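Local coordinates for flagellar hook-associated protein (Burkholderia pseudomallei, PDB 4UT1), which probably serves as a structural component of the bacterial flagellum, at the junction that connects the hook to the filament, at residues V99-N104 with S159-S164; P257-I262 with A294-T299; T299-Q304 with T368-L373; Q304-A309 with A598-A603. All coordinates share one frame; numbering follows the deposited sequence.

How the contacts relate
Helix 287-322 runs through contacts 2, 3 and 4, which share T299 (2 and 3) and Q304 (3 and 4), while contact 1 lies beside it. Centres of contacts 3 and 4 are about 10 Å apart, those of 2 and 3 about 11 Å, and those of 1 and 2 about 12 Å. R162 of contact 1 reaches toward all the others: its NE is 3.1 Å from E259 OE2 of contact 2. Contacts 2 and 4, about 17 Å between centres, do not touch. Contact 2 joins the helices to one antiparallel sheet and contact 3 to another, whereas contacts 1 and 4 join helix to helix.

Contact 1 of 4, residues V99-N104 with S159-S164; sequences VAQLNN and SQLRQS
L161, which reaches across to Q101 and L102, directly precedes R162, whose NH2 is gripped by two acceptors, D301 OD1 in a salt bridge and Q304 OE1 in a hydrogen bond. R162 itself leaves from a different side of the helix, and the contact with 99-104 is carried by L161 alone. With CG anti to the carbonyl carbon (chi1 -77°), L161 points its fork at the other helix, and its two methyls find different partners. CD1 meets CD1 of L102 at 3.6 Å, an apolar touch between methyls of two obliquely crossing side chains; L102 CB stands farther off, 4.2 Å from the same L161 CD1. The other methyl, CD2, faces the amide of Q101, whose extended chain lies alongside L161 and runs the opposite way. Its CD lies 3.4 Å from L161 CD2. The 3.0 Å modelled between Q101 OE1 and L161 CD2 is too short for a relaxed carbon-oxygen contact, so the exact position of that exposed amide is doubtful. The backbones stay well apart, with 8.1 Å between CA of L102 and CA of L161, and the two segments together bury 147 Å². Helices 80-106 and 134-193 run roughly antiparallel here, within the helical domain. Helix 593-630 touches L102 through I604, and helix 287-322 touches both, T299 against L102 and L300 against L161.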
loop_
_atom_site.group_PDB
_atom_site.type_symbol
_atom_site.label_atom_id
_atom_site.label_comp_id
_atom_site.label_asym_id
_atom_site.label_seq_id
_atom_site.Cartn_x
_atom_site.Cartn_y
_atom_site.Cartn_z
ATOM N N VAL A 99 -19.103 2.577 -6.212
ATOM C CA VAL A 99 -18.194 1.451 -6.439
ATOM C C VAL A 99 -18.350 0.961 -7.873
ATOM O O VAL A 99 -17.392 0.476 -8.472
ATOM C CB VAL A 99 -18.418 0.297 -5.425
ATOM C CG1 VAL A 99 -19.811 -0.267 -5.545
ATOM C CG2 VAL A 99 -17.367 -0.806 -5.612
ATOM N N ALA A 100 -19.544 1.115 -8.447
ATOM C CA ALA A 100 -19.725 0.746 -9.849
ATOM C C ALA A 100 -18.862 1.649 -10.735
ATOM O O ALA A 100 -18.211 1.183 -11.678
ATOM C CB ALA A 100 -21.191 0.834 -10.253
ATOM N N GLN A 101 -18.868 2.945 -10.422
ATOM C CA GLN A 101 -18.003 3.914 -11.088
ATOM C C GLN A 101 -16.527 3.507 -10.988
ATOM O O GLN A 101 -15.814 3.476 -11.995
ATOM C CB GLN A 101 -18.200 5.318 -10.498
ATOM C CG GLN A 101 -17.329 6.379 -11.169
ATOM C CD GLN A 101 -17.380 7.727 -10.475
ATOM O OE1 GLN A 101 -16.525 8.585 -10.707
ATOM N NE2 GLN A 101 -18.381 7.924 -9.627
ATOM N N LEU A 102 -16.066 3.195 -9.778
ATOM C CA LEU A 102 -14.692 2.748 -9.577
ATOM C C LEU A 102 -14.397 1.464 -10.361
ATOM O O LEU A 102 -13.374 1.350 -11.035
ATOM C CB LEU A 102 -14.413 2.537 -8.082
ATOM C CG LEU A 102 -12.995 2.072 -7.749
ATOM C CD1 LEU A 102 -11.949 3.114 -8.170
ATOM C CD2 LEU A 102 -12.872 1.731 -6.268
ATOM N N ASN A 103 -15.307 0.501 -10.278
ATOM C CA ASN A 103 -15.116 -0.791 -10.932
ATOM C C ASN A 103 -14.970 -0.671 -12.450
ATOM O O ASN A 103 -14.116 -1.328 -13.068
ATOM C CB ASN A 103 -16.287 -1.719 -10.595
ATOM C CG ASN A 103 -16.037 -3.147 -11.034
ATOM O OD1 ASN A 103 -14.953 -3.698 -10.804
ATOM N ND2 ASN A 103 -17.027 -3.750 -11.684
ATOM N N ASN A 104 -15.810 0.166 -13.042
ATOM C CA ASN A 104 -15.786 0.408 -14.477
ATOM C C ASN A 104 -14.471 1.051 -14.860
ATOM O O ASN A 104 -13.888 0.753 -15.913
ATOM C CB ASN A 104 -16.966 1.303 -14.898
ATOM C CG ASN A 104 -18.304 0.605 -14.770
ATOM O OD1 ASN A 104 -18.372 -0.616 -14.651
ATOM N ND2 ASN A 104 -19.384 1.382 -14.808
ATOM N N SER A 159 -7.831 10.196 -6.232
ATOM C CA SER A 159 -7.993 11.446 -5.510
ATOM C C SER A 159 -9.213 12.199 -6.046
ATOM O O SER A 159 -9.861 12.947 -5.324
ATOM C CB SER A 159 -6.730 12.304 -5.619
ATOM O OG SER A 159 -6.475 12.639 -6.963
ATOM N N GLN A 160 -9.523 11.990 -7.323
ATOM C CA GLN A 160 -10.676 12.653 -7.909
ATOM C C GLN A 160 -11.975 12.102 -7.318
ATOM O O GLN A 160 -12.877 12.864 -6.946
ATOM C CB GLN A 160 -10.643 12.517 -9.437
ATOM C CG GLN A 160 -9.582 13.419 -10.082
ATOM C CD GLN A 160 -9.318 13.084 -11.561
ATOM O OE1 GLN A 160 -9.980 12.227 -12.140
ATOM N NE2 GLN A 160 -8.333 13.754 -12.156
ATOM N N LEU A 161 -12.059 10.784 -7.227
ATOM C CA LEU A 161 -13.159 10.125 -6.542
ATOM C C LEU A 161 -13.240 10.561 -5.078
ATOM O O LEU A 161 -14.337 10.802 -4.550
ATOM C CB LEU A 161 -13.007 8.606 -6.631
ATOM C CG LEU A 161 -13.389 7.997 -7.981
ATOM C CD1 LEU A 161 -13.147 6.502 -7.967
ATOM C CD2 LEU A 161 -14.844 8.308 -8.295
ATOM N N ARG A 162 -12.084 10.674 -4.431
ATOM C CA ARG A 162 -12.049 11.076 -3.024
ATOM C C ARG A 162 -12.587 12.494 -2.870
ATOM O O ARG A 162 -13.335 12.796 -1.919
ATOM C CB ARG A 162 -10.637 10.964 -2.444
ATOM C CG ARG A 162 -10.597 11.216 -0.929
ATOM C CD ARG A 162 -9.265 10.801 -0.311
ATOM N NE ARG A 162 -9.036 9.368 -0.442
ATOM C CZ ARG A 162 -8.168 8.820 -1.287
ATOM N NH1 ARG A 162 -7.421 9.583 -2.082
ATOM N NH2 ARG A 162 -8.041 7.502 -1.329
ATOM N N GLN A 163 -12.247 13.363 -3.819
ATOM C CA GLN A 163 -12.759 14.730 -3.756
ATOM C C GLN A 163 -14.238 14.793 -4.141
ATOM O O GLN A 163 -14.986 15.602 -3.588
ATOM C CB GLN A 163 -11.935 15.661 -4.639
ATOM C CG GLN A 163 -12.518 17.059 -4.754
ATOM C CD GLN A 163 -12.724 17.720 -3.412
ATOM O OE1 GLN A 163 -12.037 17.401 -2.433
ATOM N NE2 GLN A 163 -13.673 18.656 -3.352
ATOM N N SER A 164 -14.651 13.954 -5.091
ATOM C CA SER A 164 -16.065 13.824 -5.427
ATOM C C SER A 164 -16.865 13.454 -4.180
ATOM O O SER A 164 -17.927 14.027 -3.918
ATOM C CB SER A 164 -16.270 12.788 -6.538
ATOM O OG SER A 164 -17.637 12.698 -6.892
#

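Contact 2 of 4, residues P257-I262 with A294-T299; sequences PSELTI and AFRSQT. With EDO (1,2-ethanediol), chain O.
Hydrogen bonding centres on the carbonyl of L260, which the end of R296 grips with two nitrogens. NH1 donates at 2.8 Å to L260 O, in the carbonyl plane and on a lone pair, with an N-H...O angle of 150°. NH2 donates to the same L260 O at 3.0 Å, tilted 23° from that plane. The oxygen lies nearly in the guanidinium plane, so the pair of bonds fixes the rotation of the group, and D281 adds a salt bridge to NH2.

Strand 260-265 belongs to an antiparallel sheet, between strands 244-252 and 277-278, and R296 ties it to helix 287-322 through the L260 carbonyl. On the helix, R296 opens a wider pi-type turn at 296-299.

Electrostatic contact comes from E259, whose carboxylate lies over one guanidinium face, the planes 10° apart and OE1 displaced toward the rim. E259 OE1 is 3.4 Å from R296 NE in a salt bridge, but it sits above the plane, so the attraction is one of charge and no donor hydrogen is directed to it. E259 OE2 has its stronger partner in R162.

Van der Waals contact follows from the same stack: the two side chains lie antiparallel, bringing E259 CD to 3.5 Å from R296 CD and E259 CB to 3.5 Å from R296 NH1.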
loop_
_atom_site.group_PDB
_atom_site.type_symbol
_atom_site.label_atom_id
_atom_site.label_comp_id
_atom_site.label_asym_id
_atom_site.label_seq_id
_atom_site.Cartn_x
_atom_site.Cartn_y
_atom_site.Cartn_z
ATOM N N PRO A 257 -6.780 15.356 6.437
ATOM C CA PRO A 257 -7.276 16.642 5.939
ATOM C C PRO A 257 -7.703 16.580 4.484
ATOM O O PRO A 257 -8.332 17.520 4.007
ATOM C CB PRO A 257 -6.067 17.570 6.110
ATOM C CG PRO A 257 -4.907 16.677 6.018
ATOM C CD PRO A 257 -5.323 15.373 6.645
ATOM N N SER A 258 -7.359 15.502 3.781
ATOM C CA SER A 258 -7.833 15.322 2.410
ATOM C C SER A 258 -9.289 14.837 2.384
ATOM O O SER A 258 -9.934 14.815 1.331
ATOM C CB SER A 258 -6.923 14.333 1.652
ATOM O OG SER A 258 -7.205 12.990 2.001
ATOM N N GLU A 259 -9.808 14.455 3.547
ATOM C CA GLU A 259 -11.159 13.929 3.636
ATOM C C GLU A 259 -12.009 14.754 4.590
ATOM O O GLU A 259 -11.600 15.038 5.715
ATOM C CB GLU A 259 -11.146 12.474 4.083
ATOM C CG GLU A 259 -10.374 11.584 3.096
ATOM C CD GLU A 259 -10.491 10.105 3.386
ATOM O OE1 GLU A 259 -10.858 9.724 4.526
ATOM O OE2 GLU A 259 -10.210 9.315 2.450
ATOM N N LEU A 260 -13.193 15.138 4.127
ATOM C CA LEU A 260 -14.136 15.850 4.975
ATOM C C LEU A 260 -14.898 14.910 5.884
ATOM O O LEU A 260 -15.177 13.763 5.528
ATOM C CB LEU A 260 -15.139 16.646 4.129
ATOM C CG LEU A 260 -14.562 17.659 3.155
ATOM C CD1 LEU A 260 -15.701 18.434 2.488
ATOM C CD2 LEU A 260 -13.592 18.593 3.851
ATOM N N THR A 261 -15.263 15.418 7.058
ATOM C CA THR A 261 -16.056 14.650 7.993
ATOM C C THR A 261 -17.254 15.519 8.376
ATOM O O THR A 261 -17.298 16.703 8.036
ATOM C CB THR A 261 -15.235 14.240 9.234
ATOM O OG1 THR A 261 -16.024 13.395 10.079
ATOM C CG2 THR A 261 -14.789 15.468 10.019
ATOM N N ILE A 262 -18.236 14.928 9.044
ATOM C CA ILE A 262 -19.428 15.666 9.450
ATOM C C ILE A 262 -19.315 16.128 10.906
ATOM O O ILE A 262 -18.835 15.392 11.772
ATOM C CB ILE A 262 -20.689 14.807 9.286
ATOM C CG1 ILE A 262 -20.688 14.116 7.916
ATOM C CG2 ILE A 262 -21.936 15.644 9.493
ATOM C CD1 ILE A 262 -20.625 15.070 6.758
ATOM N N ALA A 294 -19.267 4.860 3.789
ATOM C CA ALA A 294 -18.912 3.439 3.677
ATOM C C ALA A 294 -18.058 3.150 2.435
ATOM O O ALA A 294 -17.112 2.363 2.491
ATOM C CB ALA A 294 -20.165 2.580 3.659
ATOM N N PHE A 295 -18.405 3.778 1.315
ATOM C CA PHE A 295 -17.621 3.645 0.090
ATOM C C PHE A 295 -16.191 4.109 0.325
ATOM O O PHE A 295 -15.237 3.431 -0.057
ATOM C CB PHE A 295 -18.259 4.448 -1.059
ATOM C CG PHE A 295 -17.364 4.611 -2.265
ATOM C CD1 PHE A 295 -17.108 3.543 -3.106
ATOM C CD2 PHE A 295 -16.781 5.843 -2.557
ATOM C CE1 PHE A 295 -16.288 3.695 -4.208
ATOM C CE2 PHE A 295 -15.956 5.999 -3.660
ATOM C CZ PHE A 295 -15.707 4.919 -4.486
ATOM N N ARG A 296 -16.047 5.258 0.975
ATOM C CA ARG A 296 -14.728 5.823 1.232
ATOM C C ARG A 296 -13.852 4.914 2.105
ATOM O O ARG A 296 -12.727 4.589 1.730
ATOM C CB ARG A 296 -14.858 7.202 1.895
ATOM C CG ARG A 296 -13.543 7.975 1.946
ATOM C CD ARG A 296 -13.743 9.424 2.347
ATOM N NE ARG A 296 -14.190 9.564 3.724
ATOM C CZ ARG A 296 -14.549 10.721 4.273
ATOM N NH1 ARG A 296 -14.510 11.828 3.552
ATOM N NH2 ARG A 296 -14.944 10.765 5.543
ATOM N N SER A 297 -14.371 4.500 3.257
ATOM C CA SER A 297 -13.560 3.743 4.219
ATOM C C SER A 297 -13.424 2.255 3.876
ATOM O O SER A 297 -12.449 1.618 4.277
ATOM C CB SER A 297 -14.136 3.886 5.638
ATOM O OG SER A 297 -15.442 3.333 5.713
ATOM N N GLN A 298 -14.384 1.691 3.146
ATOM C CA GLN A 298 -14.371 0.242 2.944
ATOM C C GLN A 298 -13.934 -0.178 1.544
ATOM O O GLN A 298 -13.507 -1.318 1.338
ATOM C CB GLN A 298 -15.745 -0.348 3.265
ATOM C CG GLN A 298 -16.212 -0.049 4.702
ATOM C CD GLN A 298 -15.278 -0.599 5.759
ATOM O OE1 GLN A 298 -14.600 0.154 6.468
ATOM N NE2 GLN A 298 -15.235 -1.917 5.878
ATOM N N THR A 299 -14.007 0.737 0.589
ATOM C CA THR A 299 -13.640 0.407 -0.785
ATOM C C THR A 299 -12.547 1.325 -1.320
ATOM O O THR A 299 -11.481 0.858 -1.724
ATOM C CB THR A 299 -14.876 0.468 -1.733
ATOM O OG1 THR A 299 -15.767 -0.616 -1.436
ATOM C CG2 THR A 299 -14.458 0.379 -3.198
HETATM C C1 EDO O . -14.640 12.113 14.179
HETATM O O1 EDO O . -13.325 12.644 14.364
HETATM C C2 EDO O . -14.914 12.027 12.684
HETATM O O2 EDO O . -15.968 12.943 12.344
#

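Contact 3 of 4, residues T299-Q304 with T368-L373; sequences TLDPAQ and TSDYAL
D301 begins its contact with D370 at CB, which lies 3.7 Å from D370 OD2. Its chi1 of -70° sets CG anti to the carbonyl carbon, and from there the carboxylate runs on toward other partners. OD2 stays 4.6 Å from OD2 of D370, a pair of like charges not in contact. OD1 makes a salt bridge with R162, while R428 NH2 forms a salt bridge with D370 OD2 and only a long, weak ion pair with D301 OD2. D301 OD2 also lies close to E259 OE2, and a proton shared by those carboxylates would be consistent with that closeness, though the atoms cannot show it.

The contact joins a long helix to the D2-like sheet domain: 368-370 leads into strand 371-375, which pairs antiparallel with strands 421-425 and 380-384. Helix 287-322 is kinked here, because the N of P302 has no bond to the turn before. The CA of P302 comes within 6.0 Å of the CA of S369.

On the backbone side, water 1 spans the gap, 2.7 Å from D301 O and 2.9 Å from D370 OD1; its two protons face more than two candidate acceptors, so how they are shared is uncertain. Between the loop and the first strand residue, S369 N donates to Y371 OH at 3.2 Å, consistent with a tyrosine side chain that turns back toward the preceding loop.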
loop_
_atom_site.group_PDB
_atom_site.type_symbol
_atom_site.label_atom_id
_atom_site.label_comp_id
_atom_site.label_asym_id
_atom_site.label_seq_id
_atom_site.Cartn_x
_atom_site.Cartn_y
_atom_site.Cartn_z
ATOM N N THR A 299 -14.007 0.737 0.589
ATOM C CA THR A 299 -13.640 0.407 -0.785
ATOM C C THR A 299 -12.547 1.325 -1.320
ATOM O O THR A 299 -11.481 0.858 -1.724
ATOM C CB THR A 299 -14.876 0.468 -1.733
ATOM O OG1 THR A 299 -15.767 -0.616 -1.436
ATOM C CG2 THR A 299 -14.458 0.379 -3.198
ATOM N N LEU A 300 -12.812 2.628 -1.327
ATOM C CA LEU A 300 -11.910 3.592 -1.966
ATOM C C LEU A 300 -10.510 3.656 -1.341
ATOM O O LEU A 300 -9.500 3.448 -2.024
ATOM C CB LEU A 300 -12.534 4.988 -1.934
ATOM C CG LEU A 300 -11.793 6.061 -2.733
ATOM C CD1 LEU A 300 -11.977 5.812 -4.219
ATOM C CD2 LEU A 300 -12.280 7.460 -2.356
ATOM N N ASP A 301 -10.450 3.947 -0.045
ATOM C CA ASP A 301 -9.171 4.121 0.614
ATOM C C ASP A 301 -8.402 2.796 0.673
ATOM O O ASP A 301 -7.199 2.787 0.460
ATOM C CB ASP A 301 -9.357 4.733 2.018
ATOM C CG ASP A 301 -9.796 6.200 1.958
ATOM O OD1 ASP A 301 -9.791 6.779 0.849
ATOM O OD2 ASP A 301 -10.158 6.783 3.012
ATOM N N PRO A 302 -9.091 1.665 0.938
ATOM C CA PRO A 302 -8.317 0.421 0.868
ATOM C C PRO A 302 -7.782 0.158 -0.526
ATOM O O PRO A 302 -6.642 -0.301 -0.667
ATOM C CB PRO A 302 -9.334 -0.653 1.277
ATOM C CG PRO A 302 -10.272 0.088 2.190
ATOM C CD PRO A 302 -10.411 1.447 1.546
ATOM N N ALA A 303 -8.580 0.456 -1.543
ATOM C CA ALA A 303 -8.163 0.165 -2.905
ATOM C C ALA A 303 -6.921 0.967 -3.248
ATOM O O ALA A 303 -6.004 0.439 -3.859
ATOM C CB ALA A 303 -9.274 0.457 -3.906
ATOM N N GLN A 304 -6.880 2.239 -2.867
ATOM C CA GLN A 304 -5.700 3.017 -3.216
ATOM C C GLN A 304 -4.477 2.558 -2.421
ATOM O O GLN A 304 -3.363 2.567 -2.937
ATOM C CB GLN A 304 -5.918 4.513 -3.013
ATOM C CG GLN A 304 -4.762 5.298 -3.634
ATOM C CD GLN A 304 -4.978 6.775 -3.641
ATOM O OE1 GLN A 304 -6.011 7.279 -3.168
ATOM N NE2 GLN A 304 -4.002 7.500 -4.172
ATOM N N THR A 368 -0.280 -2.780 3.165
ATOM C CA THR A 368 -1.316 -2.617 2.148
ATOM C C THR A 368 -2.560 -1.882 2.641
ATOM O O THR A 368 -3.534 -1.758 1.885
ATOM C CB THR A 368 -1.784 -3.970 1.598
ATOM O OG1 THR A 368 -2.261 -4.782 2.676
ATOM C CG2 THR A 368 -0.633 -4.693 0.886
ATOM N N SER A 369 -2.542 -1.427 3.894
ATOM C CA SER A 369 -3.687 -0.690 4.466
ATOM C C SER A 369 -3.326 0.716 4.963
ATOM O O SER A 369 -2.253 1.244 4.655
ATOM C CB SER A 369 -4.316 -1.488 5.626
ATOM O OG SER A 369 -5.586 -0.925 5.981
ATOM N N ASP A 370 -4.249 1.332 5.710
ATOM C CA ASP A 370 -4.034 2.640 6.339
ATOM C C ASP A 370 -4.063 2.439 7.846
ATOM O O ASP A 370 -4.817 1.599 8.340
ATOM C CB ASP A 370 -5.117 3.679 5.997
ATOM C CG ASP A 370 -5.223 4.008 4.512
ATOM O OD1 ASP A 370 -4.220 3.921 3.773
ATOM O OD2 ASP A 370 -6.348 4.393 4.099
ATOM N N TYR A 371 -3.295 3.234 8.577
ATOM C CA TYR A 371 -3.175 3.001 10.021
ATOM C C TYR A 371 -3.273 4.256 10.864
ATOM O O TYR A 371 -3.098 5.371 10.381
ATOM C CB TYR A 371 -1.848 2.286 10.335
ATOM C CG TYR A 371 -1.624 1.127 9.411
ATOM C CD1 TYR A 371 -2.161 -0.126 9.684
ATOM C CD2 TYR A 371 -0.931 1.299 8.219
ATOM C CE1 TYR A 371 -1.992 -1.184 8.794
ATOM C CE2 TYR A 371 -0.756 0.252 7.329
ATOM C CZ TYR A 371 -1.290 -0.986 7.618
ATOM O OH TYR A 371 -1.110 -2.015 6.718
ATOM N N ALA A 372 -3.540 4.058 12.153
ATOM C CA ALA A 372 -3.350 5.126 13.117
ATOM C C ALA A 372 -2.419 4.577 14.192
ATOM O O ALA A 372 -2.613 3.453 14.642
ATOM C CB ALA A 372 -4.677 5.586 13.711
ATOM N N LEU A 373 -1.389 5.351 14.536
ATOM C CA LEU A 373 -0.549 5.071 15.709
ATOM C C LEU A 373 -0.997 5.945 16.877
ATOM O O LEU A 373 -0.940 7.184 16.809
ATOM C CB LEU A 373 0.925 5.334 15.416
ATOM C CG LEU A 373 1.840 4.879 16.561
ATOM C CD1 LEU A 373 2.118 3.412 16.411
ATOM C CD2 LEU A 373 3.111 5.693 16.554
HETATM O O HOH W 1 -5.309 4.629 1.128
#

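Contact 4 of 4, residues Q304-A309 with A598-A603; sequences QAQLGA and AGYVNA. With EDO (1,2-ethanediol), chain P.
The tight part of this contact is L307 against the ring of Y600. L307 CB sits over one face, 4.1 Å from the ring centroid and 25° off the normal, a CH-pi contact offset toward the rim, where it comes 3.7 Å from Y600 CE1. L307 CG, anti to the backbone N, sends CD2 on along the ring to 3.5 Å from Y600 OH. The ring itself is held at chi1 138°, away from a staggered position, and its hydroxyl hydrogen-bonds Y158. At this hydroxyl end a bound 1,2-ethanediol, probably from the crystallisation liquor, lies in plane at the ring edge, its O2 2.8 Å from Y600 OH; either could donate, and the diol also hydrogen-bonds Y597 OH.

Q306 makes the looser, partly exposed side. Its amide stands almost perpendicular to the ring, planes 89° apart, and OE1, at the ring's edge and near its plane, approaches no closer to the tyrosine than 3.7 Å, at Y600 CA. Water 2 bridges the two, donating to Q306 OE1 at 2.7 Å and to Y600 O at 2.9 Å.

Helices 287-322 and 593-630, far apart in sequence, thus meet inside the helical bundle: A154 and Y158 of helix 134-193 and L431 of helix 430-433 back L307, while V106 of helix 80-106 packs on Y600.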
loop_
_atom_site.group_PDB
_atom_site.type_symbol
_atom_site.label_atom_id
_atom_site.label_comp_id
_atom_site.label_asym_id
_atom_site.label_seq_id
_atom_site.Cartn_x
_atom_site.Cartn_y
_atom_site.Cartn_z
ATOM N N GLN A 304 -6.880 2.239 -2.867
ATOM C CA GLN A 304 -5.700 3.017 -3.216
ATOM C C GLN A 304 -4.477 2.558 -2.421
ATOM O O GLN A 304 -3.363 2.567 -2.937
ATOM C CB GLN A 304 -5.918 4.513 -3.013
ATOM C CG GLN A 304 -4.762 5.298 -3.634
ATOM C CD GLN A 304 -4.978 6.775 -3.641
ATOM O OE1 GLN A 304 -6.011 7.279 -3.168
ATOM N NE2 GLN A 304 -4.002 7.500 -4.172
ATOM N N ALA A 305 -4.678 2.148 -1.171
ATOM C CA ALA A 305 -3.570 1.655 -0.360
ATOM C C ALA A 305 -2.996 0.379 -0.971
ATOM O O ALA A 305 -1.779 0.147 -0.953
ATOM C CB ALA A 305 -4.018 1.397 1.084
ATOM N N GLN A 306 -3.882 -0.471 -1.473
ATOM C CA GLN A 306 -3.452 -1.717 -2.112
ATOM C C GLN A 306 -2.715 -1.478 -3.422
ATOM O O GLN A 306 -1.681 -2.103 -3.685
ATOM C CB GLN A 306 -4.663 -2.625 -2.344
ATOM C CG GLN A 306 -5.301 -3.105 -1.036
ATOM C CD GLN A 306 -6.725 -3.602 -1.221
ATOM O OE1 GLN A 306 -7.136 -3.965 -2.329
ATOM N NE2 GLN A 306 -7.490 -3.605 -0.140
ATOM N N LEU A 307 -3.242 -0.598 -4.261
ATOM C CA LEU A 307 -2.606 -0.340 -5.537
ATOM C C LEU A 307 -1.305 0.419 -5.300
ATOM O O LEU A 307 -0.321 0.182 -5.970
ATOM C CB LEU A 307 -3.524 0.442 -6.473
ATOM C CG LEU A 307 -2.934 0.732 -7.855
ATOM C CD1 LEU A 307 -2.583 -0.560 -8.600
ATOM C CD2 LEU A 307 -3.887 1.583 -8.673
ATOM N N GLY A 308 -1.303 1.318 -4.324
ATOM C CA GLY A 308 -0.080 2.004 -3.942
ATOM C C GLY A 308 0.990 1.037 -3.471
ATOM O O GLY A 308 2.191 1.213 -3.744
ATOM N N ALA A 309 0.553 -0.002 -2.771
ATOM C CA ALA A 309 1.483 -1.010 -2.265
ATOM C C ALA A 309 2.169 -1.743 -3.412
ATOM O O ALA A 309 3.357 -2.054 -3.321
ATOM C CB ALA A 309 0.755 -2.008 -1.349
ATOM N N ALA A 598 -4.602 -8.586 -9.257
ATOM C CA ALA A 598 -5.874 -9.258 -9.511
ATOM C C ALA A 598 -6.755 -9.273 -8.257
ATOM O O ALA A 598 -7.971 -9.118 -8.342
ATOM C CB ALA A 598 -5.639 -10.673 -10.018
ATOM N N GLY A 599 -6.142 -9.454 -7.094
ATOM C CA GLY A 599 -6.880 -9.412 -5.841
ATOM C C GLY A 599 -7.455 -8.031 -5.571
ATOM O O GLY A 599 -8.588 -7.897 -5.116
ATOM N N TYR A 600 -6.669 -7.001 -5.864
ATOM C CA TYR A 600 -7.091 -5.623 -5.647
ATOM C C TYR A 600 -8.296 -5.296 -6.536
ATOM O O TYR A 600 -9.270 -4.675 -6.088
ATOM C CB TYR A 600 -5.902 -4.673 -5.902
ATOM C CG TYR A 600 -6.217 -3.407 -6.660
ATOM C CD1 TYR A 600 -6.636 -2.261 -5.991
ATOM C CD2 TYR A 600 -6.074 -3.346 -8.040
ATOM C CE1 TYR A 600 -6.925 -1.115 -6.673
ATOM C CE2 TYR A 600 -6.364 -2.195 -8.736
ATOM C CZ TYR A 600 -6.784 -1.080 -8.047
ATOM O OH TYR A 600 -7.066 0.074 -8.729
ATOM N N VAL A 601 -8.258 -5.744 -7.785
ATOM C CA VAL A 601 -9.370 -5.493 -8.699
ATOM C C VAL A 601 -10.604 -6.282 -8.276
ATOM O O VAL A 601 -11.718 -5.755 -8.271
ATOM C CB VAL A 601 -8.995 -5.845 -10.163
ATOM C CG1 VAL A 601 -10.239 -5.936 -11.052
ATOM C CG2 VAL A 601 -8.023 -4.809 -10.712
ATOM N N ASN A 602 -10.401 -7.542 -7.912
ATOM C CA ASN A 602 -11.514 -8.417 -7.563
ATOM C C ASN A 602 -12.239 -7.976 -6.294
ATOM O O ASN A 602 -13.433 -8.220 -6.158
ATOM C CB ASN A 602 -11.030 -9.861 -7.406
ATOM C CG ASN A 602 -10.703 -10.509 -8.739
ATOM O OD1 ASN A 602 -11.191 -10.083 -9.778
ATOM N ND2 ASN A 602 -9.864 -11.543 -8.712
ATOM N N ALA A 603 -11.525 -7.336 -5.372
ATOM C CA ALA A 603 -12.165 -6.791 -4.175
ATOM C C ALA A 603 -13.187 -5.747 -4.595
ATOM O O ALA A 603 -14.311 -5.723 -4.100
ATOM C CB ALA A 603 -11.138 -6.182 -3.215
HETATM C C1 EDO P . -6.697 0.889 -13.699
HETATM O O1 EDO P . -5.540 0.290 -14.310
HETATM C C2 EDO P . -6.429 1.207 -12.227
HETATM O O2 EDO P . -6.252 0.010 -11.437
HETATM O O HOH W 2 -9.430 -3.235 -3.627
#